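Local coordinates for protein potential RNA-dependent RNA polymerase (Human picobirnavirus, PDB 5I61) that catalyses RNA-templated RNA synthesis from ribonucleoside triphosphates and probably serves both transcription and replication of the viral genome, at residues B[232-237]-B[355-360]; B[238-243]-B[399-404]; B[123-128]-B[288-293]. All coordinates share one frame; numbering follows the deposited sequence.

Interaction 1: residues B[232-237]-B[355-360]; sequences PAWVSM and QCLGDD
Leu-357 meets the short helix at 232-235 through its branch carbon CG and its methyl CD2. The CG, carried anti to the backbone N (chi1 -163°), rests on CB of Ala-233 at 3.9 Å, while CD2 reaches on to the pyrrole part of Trp-234, 3.3 Å from NE1, approaching the indole at a slant. That NE1 donates to Thr-504 O, which ties the ring down on its polar side. At the other end of the contact, the extended Gln-355 side chain lays OE1 against the ring of Pro-232, 3.2 Å from CG. The same OE1 accepts a hydrogen bond from a water at 2.8 Å, and the water in turn accepts from Ala-233 N at 3.2 Å. Because NE2 of Gln-355 is bonded to Val-240 O, both ends of the amide are held, which fixes its flip. Beyond Leu-357, a type II' turn built on Gly-358, with its positive phi, carries the Gly-Asp-Asp signature of polymerase motif C. Strand 355-357 is an edge strand of the four-stranded antiparallel palm sheet, paired with 360-363; Cys-356 packs on helix 327-344, whereas Gln-355 and Leu-357 face helix 232-235, with helix 237-250 alongside Gln-355.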
loop_
_atom_site.group_PDB
_atom_site.type_symbol
_atom_site.label_atom_id
_atom_site.label_comp_id
_atom_site.label_asym_id
_atom_site.label_seq_id
_atom_site.Cartn_x
_atom_site.Cartn_y
_atom_site.Cartn_z
ATOM N N PRO B 232 2.209 -13.932 -3.070
ATOM C CA PRO B 232 0.873 -14.059 -3.685
ATOM C C PRO B 232 0.154 -12.723 -3.837
ATOM O O PRO B 232 -0.530 -12.510 -4.849
ATOM C CB PRO B 232 0.131 -15.015 -2.731
ATOM C CG PRO B 232 1.179 -15.757 -2.007
ATOM C CD PRO B 232 2.362 -14.803 -1.888
ATOM N N ALA B 233 0.317 -11.803 -2.884
ATOM C CA ALA B 233 -0.401 -10.537 -2.965
ATOM C C ALA B 233 0.053 -9.664 -4.137
ATOM O O ALA B 233 -0.656 -8.727 -4.494
ATOM C CB ALA B 233 -0.263 -9.767 -1.654
ATOM N N TRP B 234 1.208 -9.939 -4.742
ATOM C CA TRP B 234 1.576 -9.275 -5.996
ATOM C C TRP B 234 0.862 -9.874 -7.210
ATOM O O TRP B 234 0.861 -9.259 -8.289
ATOM C CB TRP B 234 3.103 -9.344 -6.215
ATOM C CG TRP B 234 3.878 -8.450 -5.281
ATOM C CD1 TRP B 234 3.367 -7.470 -4.491
ATOM C CD2 TRP B 234 5.296 -8.452 -5.047
ATOM N NE1 TRP B 234 4.368 -6.857 -3.780
ATOM C CE2 TRP B 234 5.564 -7.434 -4.102
ATOM C CE3 TRP B 234 6.370 -9.181 -5.574
ATOM C CZ2 TRP B 234 6.857 -7.145 -3.648
ATOM C CZ3 TRP B 234 7.659 -8.905 -5.104
ATOM C CH2 TRP B 234 7.887 -7.899 -4.148
ATOM N N VAL B 235 0.258 -11.054 -7.066
ATOM C CA VAL B 235 -0.482 -11.685 -8.150
ATOM C C VAL B 235 -1.946 -11.275 -8.062
ATOM O O VAL B 235 -2.419 -10.507 -8.903
ATOM C CB VAL B 235 -0.301 -13.212 -8.118
ATOM C CG1 VAL B 235 -0.935 -13.850 -9.311
ATOM C CG2 VAL B 235 1.157 -13.539 -8.120
ATOM N N SER B 236 -2.665 -11.748 -7.040
ATOM C CA SER B 236 -4.100 -11.486 -6.902
ATOM C C SER B 236 -4.535 -11.889 -5.506
ATOM O O SER B 236 -3.802 -12.565 -4.787
ATOM C CB SER B 236 -4.935 -12.268 -7.926
ATOM O OG SER B 236 -4.751 -13.670 -7.771
HETATM N N MSE B 237 -5.768 -11.530 -5.153
HETATM C CA MSE B 237 -6.338 -11.935 -3.873
HETATM C C MSE B 237 -6.660 -13.434 -3.888
HETATM O O MSE B 237 -6.632 -14.088 -2.850
HETATM C CB MSE B 237 -7.589 -11.121 -3.534
HETATM C CG MSE B 237 -7.336 -9.657 -3.099
HETATM SE SE MSE B 237 -5.648 -9.165 -2.122
HETATM C CE MSE B 237 -5.638 -10.320 -0.603
ATOM N N GLN B 355 2.720 -15.704 4.837
ATOM C CA GLN B 355 2.670 -14.627 3.841
ATOM C C GLN B 355 3.064 -13.301 4.480
ATOM O O GLN B 355 2.815 -13.073 5.670
ATOM C CB GLN B 355 1.248 -14.466 3.211
ATOM C CG GLN B 355 0.844 -15.619 2.315
ATOM C CD GLN B 355 -0.454 -15.358 1.526
ATOM O OE1 GLN B 355 -0.437 -14.655 0.494
ATOM N NE2 GLN B 355 -1.574 -15.956 1.990
ATOM N N CYS B 356 3.637 -12.409 3.674
ATOM C CA CYS B 356 3.808 -11.047 4.141
ATOM C C CYS B 356 3.843 -10.092 2.959
ATOM O O CYS B 356 4.135 -10.480 1.822
ATOM C CB CYS B 356 5.074 -10.895 4.988
ATOM S SG CYS B 356 6.632 -11.358 4.136
ATOM N N LEU B 357 3.525 -8.832 3.249
ATOM C CA LEU B 357 3.471 -7.773 2.249
ATOM C C LEU B 357 3.638 -6.461 3.000
ATOM O O LEU B 357 2.793 -6.122 3.838
ATOM C CB LEU B 357 2.146 -7.806 1.480
ATOM C CG LEU B 357 1.968 -7.073 0.129
ATOM C CD1 LEU B 357 2.035 -5.577 0.239
ATOM C CD2 LEU B 357 2.917 -7.553 -0.955
ATOM N N GLY B 358 4.709 -5.732 2.694
ATOM C CA GLY B 358 5.078 -4.550 3.458
ATOM C C GLY B 358 4.938 -4.749 4.956
ATOM O O GLY B 358 5.622 -5.594 5.545
ATOM N N ASP B 359 4.039 -4.001 5.589
ATOM C CA ASP B 359 3.943 -4.026 7.042
ATOM C C ASP B 359 2.931 -5.048 7.578
ATOM O O ASP B 359 2.620 -5.002 8.768
ATOM C CB ASP B 359 3.610 -2.619 7.581
ATOM C CG ASP B 359 2.162 -2.204 7.335
ATOM O OD1 ASP B 359 1.406 -2.958 6.706
ATOM O OD2 ASP B 359 1.769 -1.096 7.771
ATOM N N ASP B 360 2.418 -5.956 6.748
ATOM C CA ASP B 360 1.334 -6.869 7.113
ATOM C C ASP B 360 1.802 -8.303 6.903
ATOM O O ASP B 360 2.320 -8.640 5.832
ATOM C CB ASP B 360 0.092 -6.584 6.251
ATOM C CG ASP B 360 -1.193 -7.090 6.853
ATOM O OD1 ASP B 360 -1.193 -7.885 7.798
ATOM O OD2 ASP B 360 -2.252 -6.702 6.347
HETATM O O HOH W 1 1.303 -12.492 0.036
#

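Interaction 2: residues B[238-243]-B[399-404]; sequences EAVDRR and LRRWHH
Val-240 and Asp-241 face Leu-399, Arg-401 and His-403 from a helix segment, 238-243, that runs at 33° to strand 401-404 in roughly the same direction, the two short axes 10.6 Å apart at their closest. The polar part of the contact centres on one carboxylate, that of Asp-241. Its OD1 forms a salt bridge with NH1 of Arg-401 at 3.0 Å, and OD2 pairs with NH2 of the same arginine at 3.4 Å. Both hydrogen bonds are weak; the planes are 25° apart, but the pairing is skewed, with OD1 of Asp-241 lying oblique to the guanidinium. Arg-401 achieves this by a bend at its third torsion (chi3 101°), which turns the guanidinium back toward the helix.

OD1 has a second neighbour on the strand: it lies in the plane of the His-403 ring at its edge, 3.2 Å from CE1, with the carboxylate steeply inclined to the ring. The imidazole is held by a hydrogen bond between ND1 and Cys-413 O. Val-240 adds the apolar share. Its CG1 touches the guanidinium edge 4.1 Å from NH1, and its CG2 points at CD1 of Leu-399 at 4.4 Å. Leu-399 and Arg-400 both adopt left-handed backbone conformations in the tight connection between strands 395-398 and 401-404, a hairpin whose place after the palm strands is consistent with polymerase motif E.

Glu-238, whose OE1 is 5.0 Å from NH2 of Arg-401, makes its own salt bridge with Lys-455. The buried Asp-241 carboxylate therefore has an arginine, an imidazole C-H edge and a weak hydrogen bond from Gly-415 N around it. Such surroundings would be expected to favour its charged form. With one bond bent and the other long, the link between helix and hairpin probably owes more to charge attraction than to hydrogen-bond geometry.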
loop_
_atom_site.group_PDB
_atom_site.type_symbol
_atom_site.label_atom_id
_atom_site.label_comp_id
_atom_site.label_asym_id
_atom_site.label_seq_id
_atom_site.Cartn_x
_atom_site.Cartn_y
_atom_site.Cartn_z
ATOM N N GLU B 238 -6.924 -13.980 -5.079
ATOM C CA GLU B 238 -7.173 -15.407 -5.180
ATOM C C GLU B 238 -5.895 -16.206 -4.948
ATOM O O GLU B 238 -5.941 -17.287 -4.338
ATOM C CB GLU B 238 -7.823 -15.718 -6.531
ATOM C CG GLU B 238 -9.284 -15.174 -6.593
ATOM C CD GLU B 238 -9.374 -13.635 -6.583
ATOM O OE1 GLU B 238 -10.366 -13.102 -6.027
ATOM O OE2 GLU B 238 -8.456 -12.974 -7.136
ATOM N N ALA B 239 -4.743 -15.650 -5.343
ATOM C CA ALA B 239 -3.468 -16.276 -5.015
ATOM C C ALA B 239 -3.174 -16.182 -3.516
ATOM O O ALA B 239 -2.581 -17.099 -2.929
ATOM C CB ALA B 239 -2.348 -15.631 -5.835
ATOM N N VAL B 240 -3.549 -15.067 -2.890
ATOM C CA VAL B 240 -3.453 -14.978 -1.440
ATOM C C VAL B 240 -4.301 -16.065 -0.801
ATOM O O VAL B 240 -3.839 -16.804 0.088
ATOM C CB VAL B 240 -3.866 -13.571 -0.964
ATOM C CG1 VAL B 240 -3.959 -13.542 0.550
ATOM C CG2 VAL B 240 -2.868 -12.518 -1.478
ATOM N N ASP B 241 -5.565 -16.169 -1.253
ATOM C CA ASP B 241 -6.505 -17.161 -0.722
ATOM C C ASP B 241 -5.940 -18.573 -0.815
ATOM O O ASP B 241 -6.104 -19.378 0.111
ATOM C CB ASP B 241 -7.850 -17.118 -1.472
ATOM C CG ASP B 241 -8.633 -15.802 -1.290
ATOM O OD1 ASP B 241 -8.443 -15.084 -0.273
ATOM O OD2 ASP B 241 -9.474 -15.518 -2.177
ATOM N N ARG B 242 -5.275 -18.899 -1.929
ATOM C CA ARG B 242 -4.846 -20.278 -2.094
ATOM C C ARG B 242 -3.729 -20.627 -1.125
ATOM O O ARG B 242 -3.692 -21.745 -0.604
ATOM C CB ARG B 242 -4.405 -20.548 -3.526
ATOM C CG ARG B 242 -4.047 -22.030 -3.710
ATOM C CD ARG B 242 -3.582 -22.315 -5.107
ATOM N NE ARG B 242 -4.212 -21.360 -5.994
ATOM C CZ ARG B 242 -3.610 -20.319 -6.521
ATOM N NH1 ARG B 242 -2.297 -20.078 -6.219
ATOM N NH2 ARG B 242 -4.320 -19.506 -7.327
ATOM N N ARG B 243 -2.846 -19.665 -0.838
ATOM C CA ARG B 243 -1.756 -19.893 0.092
ATOM C C ARG B 243 -2.239 -19.854 1.542
ATOM O O ARG B 243 -1.710 -20.605 2.382
ATOM C CB ARG B 243 -0.656 -18.867 -0.174
ATOM C CG ARG B 243 0.535 -19.045 0.716
ATOM C CD ARG B 243 1.824 -18.647 0.061
ATOM N NE ARG B 243 2.080 -19.305 -1.226
ATOM C CZ ARG B 243 3.072 -18.951 -2.049
ATOM N NH1 ARG B 243 3.892 -17.948 -1.725
ATOM N NH2 ARG B 243 3.244 -19.590 -3.193
ATOM N N LEU B 399 -4.204 -8.303 4.921
ATOM C CA LEU B 399 -4.595 -7.344 3.892
ATOM C C LEU B 399 -6.049 -6.906 4.088
ATOM O O LEU B 399 -6.833 -6.809 3.144
ATOM C CB LEU B 399 -4.335 -7.909 2.495
ATOM C CG LEU B 399 -2.868 -8.333 2.296
ATOM C CD1 LEU B 399 -2.584 -8.798 0.873
ATOM C CD2 LEU B 399 -1.885 -7.258 2.725
ATOM N N ARG B 400 -6.401 -6.654 5.353
ATOM C CA ARG B 400 -7.746 -6.284 5.794
ATOM C C ARG B 400 -8.834 -7.265 5.345
ATOM O O ARG B 400 -10.006 -6.896 5.148
ATOM C CB ARG B 400 -8.059 -4.847 5.398
ATOM C CG ARG B 400 -7.132 -3.889 6.157
ATOM C CD ARG B 400 -7.778 -2.555 6.139
ATOM N NE ARG B 400 -7.154 -1.729 5.133
ATOM C CZ ARG B 400 -7.729 -1.305 4.029
ATOM N NH1 ARG B 400 -8.970 -1.706 3.620
ATOM N NH2 ARG B 400 -7.063 -0.539 3.203
ATOM N N ARG B 401 -8.494 -8.543 5.244
ATOM C CA ARG B 401 -9.509 -9.556 5.023
ATOM C C ARG B 401 -9.473 -10.616 6.120
ATOM O O ARG B 401 -8.413 -10.955 6.651
ATOM C CB ARG B 401 -9.338 -10.215 3.657
ATOM C CG ARG B 401 -9.549 -9.307 2.463
ATOM C CD ARG B 401 -8.711 -9.871 1.342
ATOM N NE ARG B 401 -9.487 -10.636 0.389
ATOM C CZ ARG B 401 -9.052 -11.706 -0.270
ATOM N NH1 ARG B 401 -7.833 -12.194 -0.056
ATOM N NH2 ARG B 401 -9.867 -12.313 -1.133
ATOM N N TRP B 402 -10.644 -11.147 6.439
ATOM C CA TRP B 402 -10.759 -12.269 7.362
ATOM C C TRP B 402 -10.766 -13.573 6.581
ATOM O O TRP B 402 -11.310 -13.649 5.478
ATOM C CB TRP B 402 -12.037 -12.109 8.193
ATOM C CG TRP B 402 -12.457 -13.182 9.139
ATOM C CD1 TRP B 402 -12.147 -13.272 10.462
ATOM C CD2 TRP B 402 -13.368 -14.264 8.868
ATOM N NE1 TRP B 402 -12.793 -14.354 11.034
ATOM C CE2 TRP B 402 -13.543 -14.981 10.075
ATOM C CE3 TRP B 402 -14.049 -14.698 7.724
ATOM C CZ2 TRP B 402 -14.393 -16.109 10.170
ATOM C CZ3 TRP B 402 -14.895 -15.816 7.822
ATOM C CH2 TRP B 402 -15.053 -16.503 9.031
ATOM N N HIS B 403 -10.102 -14.569 7.132
ATOM C CA HIS B 403 -10.037 -15.916 6.581
ATOM C C HIS B 403 -10.274 -16.883 7.729
ATOM O O HIS B 403 -9.819 -16.640 8.850
ATOM C CB HIS B 403 -8.656 -16.250 5.969
ATOM C CG HIS B 403 -8.207 -15.333 4.871
ATOM N ND1 HIS B 403 -8.315 -15.661 3.533
ATOM C CD2 HIS B 403 -7.596 -14.120 4.912
ATOM C CE1 HIS B 403 -7.801 -14.686 2.799
ATOM N NE2 HIS B 403 -7.348 -13.746 3.610
ATOM N N HIS B 404 -10.947 -17.992 7.449
ATOM C CA HIS B 404 -11.180 -19.013 8.461
ATOM C C HIS B 404 -10.916 -20.367 7.837
ATOM O O HIS B 404 -11.248 -20.581 6.667
ATOM C CB HIS B 404 -12.630 -18.955 9.004
ATOM C CG HIS B 404 -12.851 -19.744 10.258
ATOM N ND1 HIS B 404 -12.868 -21.123 10.280
ATOM C CD2 HIS B 404 -13.085 -19.346 11.529
ATOM C CE1 HIS B 404 -13.095 -21.542 11.511
ATOM N NE2 HIS B 404 -13.231 -20.484 12.291
#

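Interaction 3: residues B[123-128]-B[288-293]; sequences RLRLRS and QEAVDW
Leu-126 gives up the most surface here, lying against the start of helix 288-296 with both methyls engaged. CD1 sits 3.7 Å from CA of Ala-290, and CD2 slants toward the indole of Trp-293, 4.0 Å from CD1 of that ring. The indole is itself fixed from beyond the contact: its NE1 bonds to Arg-213 O, and Tyr-218 meets it edge-to-face.

One residue earlier, Arg-125, bent at its second and third torsions, offers NH2 to Glu-289. The salt bridge runs from this nitrogen to OE2 of Glu-289 at 2.9 Å, with the guanidinium and carboxylate planes 53° apart, and no hydrogen bond of acceptable geometry accompanies it. The other terminal nitrogen, NH1, hydrogen-bonds to Thr-286 O and has CB of Ala-290 at the guanidinium edge, 3.9 Å away.

The contact fastens the irregular segment between helices 108-116 and 129-135 to helix 288-296, about 26 Å from the centre of the chain to the centre of the contact. Its chemistry is divided: leucine packs on the buried alanine and tryptophan, while the ion pair lies on the side where Glu-289 is exposed to solvent, which would be expected to weaken the attraction.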
loop_
_atom_site.group_PDB
_atom_site.type_symbol
_atom_site.label_atom_id
_atom_site.label_comp_id
_atom_site.label_asym_id
_atom_site.label_seq_id
_atom_site.Cartn_x
_atom_site.Cartn_y
_atom_site.Cartn_z
ATOM N N ARG B 123 18.311 -14.881 -12.753
ATOM C CA ARG B 123 18.769 -13.639 -12.144
ATOM C C ARG B 123 18.246 -12.421 -12.901
ATOM O O ARG B 123 18.117 -12.428 -14.124
ATOM C CB ARG B 123 20.290 -13.601 -12.079
ATOM C CG ARG B 123 20.902 -14.685 -11.196
ATOM C CD ARG B 123 20.305 -14.694 -9.797
ATOM N NE ARG B 123 19.865 -16.039 -9.403
ATOM C CZ ARG B 123 19.715 -16.446 -8.142
ATOM N NH1 ARG B 123 19.990 -15.611 -7.147
ATOM N NH2 ARG B 123 19.310 -17.691 -7.874
ATOM N N LEU B 124 17.925 -11.378 -12.157
ATOM C CA LEU B 124 17.391 -10.170 -12.751
ATOM C C LEU B 124 18.475 -9.379 -13.461
ATOM O O LEU B 124 19.620 -9.308 -13.006
ATOM C CB LEU B 124 16.746 -9.290 -11.686
ATOM C CG LEU B 124 15.750 -10.062 -10.839
ATOM C CD1 LEU B 124 15.170 -9.104 -9.802
ATOM C CD2 LEU B 124 14.671 -10.689 -11.721
ATOM N N ARG B 125 18.086 -8.782 -14.579
ATOM C CA ARG B 125 18.848 -7.785 -15.296
ATOM C C ARG B 125 18.073 -6.474 -15.215
ATOM O O ARG B 125 16.845 -6.475 -15.148
ATOM C CB ARG B 125 19.069 -8.192 -16.792
ATOM C CG ARG B 125 20.323 -9.035 -17.088
ATOM C CD ARG B 125 21.563 -8.332 -16.542
ATOM N NE ARG B 125 21.482 -6.900 -16.820
ATOM C CZ ARG B 125 21.573 -5.904 -15.935
ATOM N NH1 ARG B 125 21.730 -6.164 -14.596
ATOM N NH2 ARG B 125 21.477 -4.656 -16.366
ATOM N N LEU B 126 18.775 -5.348 -15.233
ATOM C CA LEU B 126 18.067 -4.079 -15.294
ATOM C C LEU B 126 17.366 -3.945 -16.634
ATOM O O LEU B 126 17.885 -4.341 -17.683
ATOM C CB LEU B 126 19.004 -2.888 -15.069
ATOM C CG LEU B 126 19.433 -2.455 -13.659
ATOM C CD1 LEU B 126 20.299 -3.487 -12.976
ATOM C CD2 LEU B 126 20.180 -1.118 -13.720
ATOM N N ARG B 127 16.157 -3.417 -16.582
ATOM C CA ARG B 127 15.433 -3.022 -17.773
ATOM C C ARG B 127 15.915 -1.639 -18.212
ATOM O O ARG B 127 16.235 -0.790 -17.373
ATOM C CB ARG B 127 13.945 -3.033 -17.452
ATOM C CG ARG B 127 13.037 -2.287 -18.396
ATOM C CD ARG B 127 11.601 -2.470 -17.914
ATOM N NE ARG B 127 11.132 -3.824 -18.223
ATOM C CZ ARG B 127 9.968 -4.333 -17.815
ATOM N NH1 ARG B 127 9.141 -3.602 -17.063
ATOM N NH2 ARG B 127 9.633 -5.565 -18.175
ATOM N N SER B 128 15.997 -1.421 -19.526
ATOM C CA SER B 128 16.513 -0.155 -20.041
ATOM C C SER B 128 15.646 1.019 -19.586
ATOM O O SER B 128 14.454 0.868 -19.290
ATOM C CB SER B 128 16.563 -0.174 -21.569
ATOM O OG SER B 128 15.248 0.045 -22.071
ATOM N N GLN B 288 27.225 -6.033 -14.070
ATOM C CA GLN B 288 27.957 -4.914 -13.484
ATOM C C GLN B 288 27.035 -3.724 -13.224
ATOM O O GLN B 288 27.147 -3.066 -12.182
ATOM C CB GLN B 288 29.137 -4.523 -14.378
ATOM C CG GLN B 288 30.289 -3.822 -13.639
ATOM C CD GLN B 288 30.746 -4.539 -12.351
ATOM O OE1 GLN B 288 30.986 -5.748 -12.333
ATOM N NE2 GLN B 288 30.865 -3.772 -11.267
ATOM N N GLU B 289 26.098 -3.457 -14.140
ATOM C CA GLU B 289 25.125 -2.386 -13.922
ATOM C C GLU B 289 24.357 -2.566 -12.619
ATOM O O GLU B 289 24.043 -1.578 -11.947
ATOM C CB GLU B 289 24.137 -2.311 -15.077
ATOM C CG GLU B 289 24.703 -2.688 -16.415
ATOM C CD GLU B 289 23.600 -2.919 -17.427
ATOM O OE1 GLU B 289 22.644 -2.075 -17.479
ATOM O OE2 GLU B 289 23.669 -3.957 -18.149
ATOM N N ALA B 290 24.032 -3.820 -12.254
ATOM C CA ALA B 290 23.327 -4.088 -11.001
ATOM C C ALA B 290 24.182 -3.718 -9.798
ATOM O O ALA B 290 23.671 -3.152 -8.815
ATOM C CB ALA B 290 22.920 -5.559 -10.917
ATOM N N VAL B 291 25.483 -4.042 -9.854
ATOM C CA VAL B 291 26.398 -3.656 -8.785
ATOM C C VAL B 291 26.408 -2.143 -8.663
ATOM O O VAL B 291 26.301 -1.589 -7.565
ATOM C CB VAL B 291 27.809 -4.235 -9.040
ATOM C CG1 VAL B 291 28.866 -3.560 -8.159
ATOM C CG2 VAL B 291 27.833 -5.753 -8.812
ATOM N N ASP B 292 26.460 -1.453 -9.805
ATOM C CA ASP B 292 26.367 -0.001 -9.815
ATOM C C ASP B 292 25.045 0.474 -9.210
ATOM O O ASP B 292 25.019 1.405 -8.389
ATOM C CB ASP B 292 26.517 0.484 -11.252
ATOM C CG ASP B 292 26.410 1.988 -11.360
ATOM O OD1 ASP B 292 27.085 2.661 -10.557
ATOM O OD2 ASP B 292 25.657 2.507 -12.225
ATOM N N TRP B 293 23.934 -0.171 -9.599
ATOM C CA TRP B 293 22.626 0.205 -9.083
ATOM C C TRP B 293 22.576 0.057 -7.561
ATOM O O TRP B 293 22.104 0.965 -6.859
ATOM C CB TRP B 293 21.552 -0.640 -9.779
ATOM C CG TRP B 293 20.126 -0.302 -9.434
ATOM C CD1 TRP B 293 19.284 0.506 -10.139
ATOM C CD2 TRP B 293 19.367 -0.803 -8.317
ATOM N NE1 TRP B 293 18.055 0.559 -9.523
ATOM C CE2 TRP B 293 18.077 -0.239 -8.406
ATOM C CE3 TRP B 293 19.652 -1.683 -7.261
ATOM C CZ2 TRP B 293 17.070 -0.502 -7.463
ATOM C CZ3 TRP B 293 18.646 -1.966 -6.326
ATOM C CH2 TRP B 293 17.363 -1.367 -6.437
#

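Followed from the N terminus, the chain first meets 123-128, then 232-237 and 238-243 in succession, and only then 288-293, which closes interaction 3 over 159 intervening residues. Interaction 1 closes at 355-360 and interaction 2 at 399-404, so every pair of loops crosses and none lies wholly within another. Interactions 1 and 2 are neighbours, with centres 9 Å apart: Asp-360 OD2 is bonded to Leu-399 N, and interaction 1 also reaches helix 237-250. Together they bind consecutive helices to the motif C strand and the following hairpin. Interaction 3 stands about 25 Å from interaction 1, centre to centre, securing an outlying loop to helix 288-296.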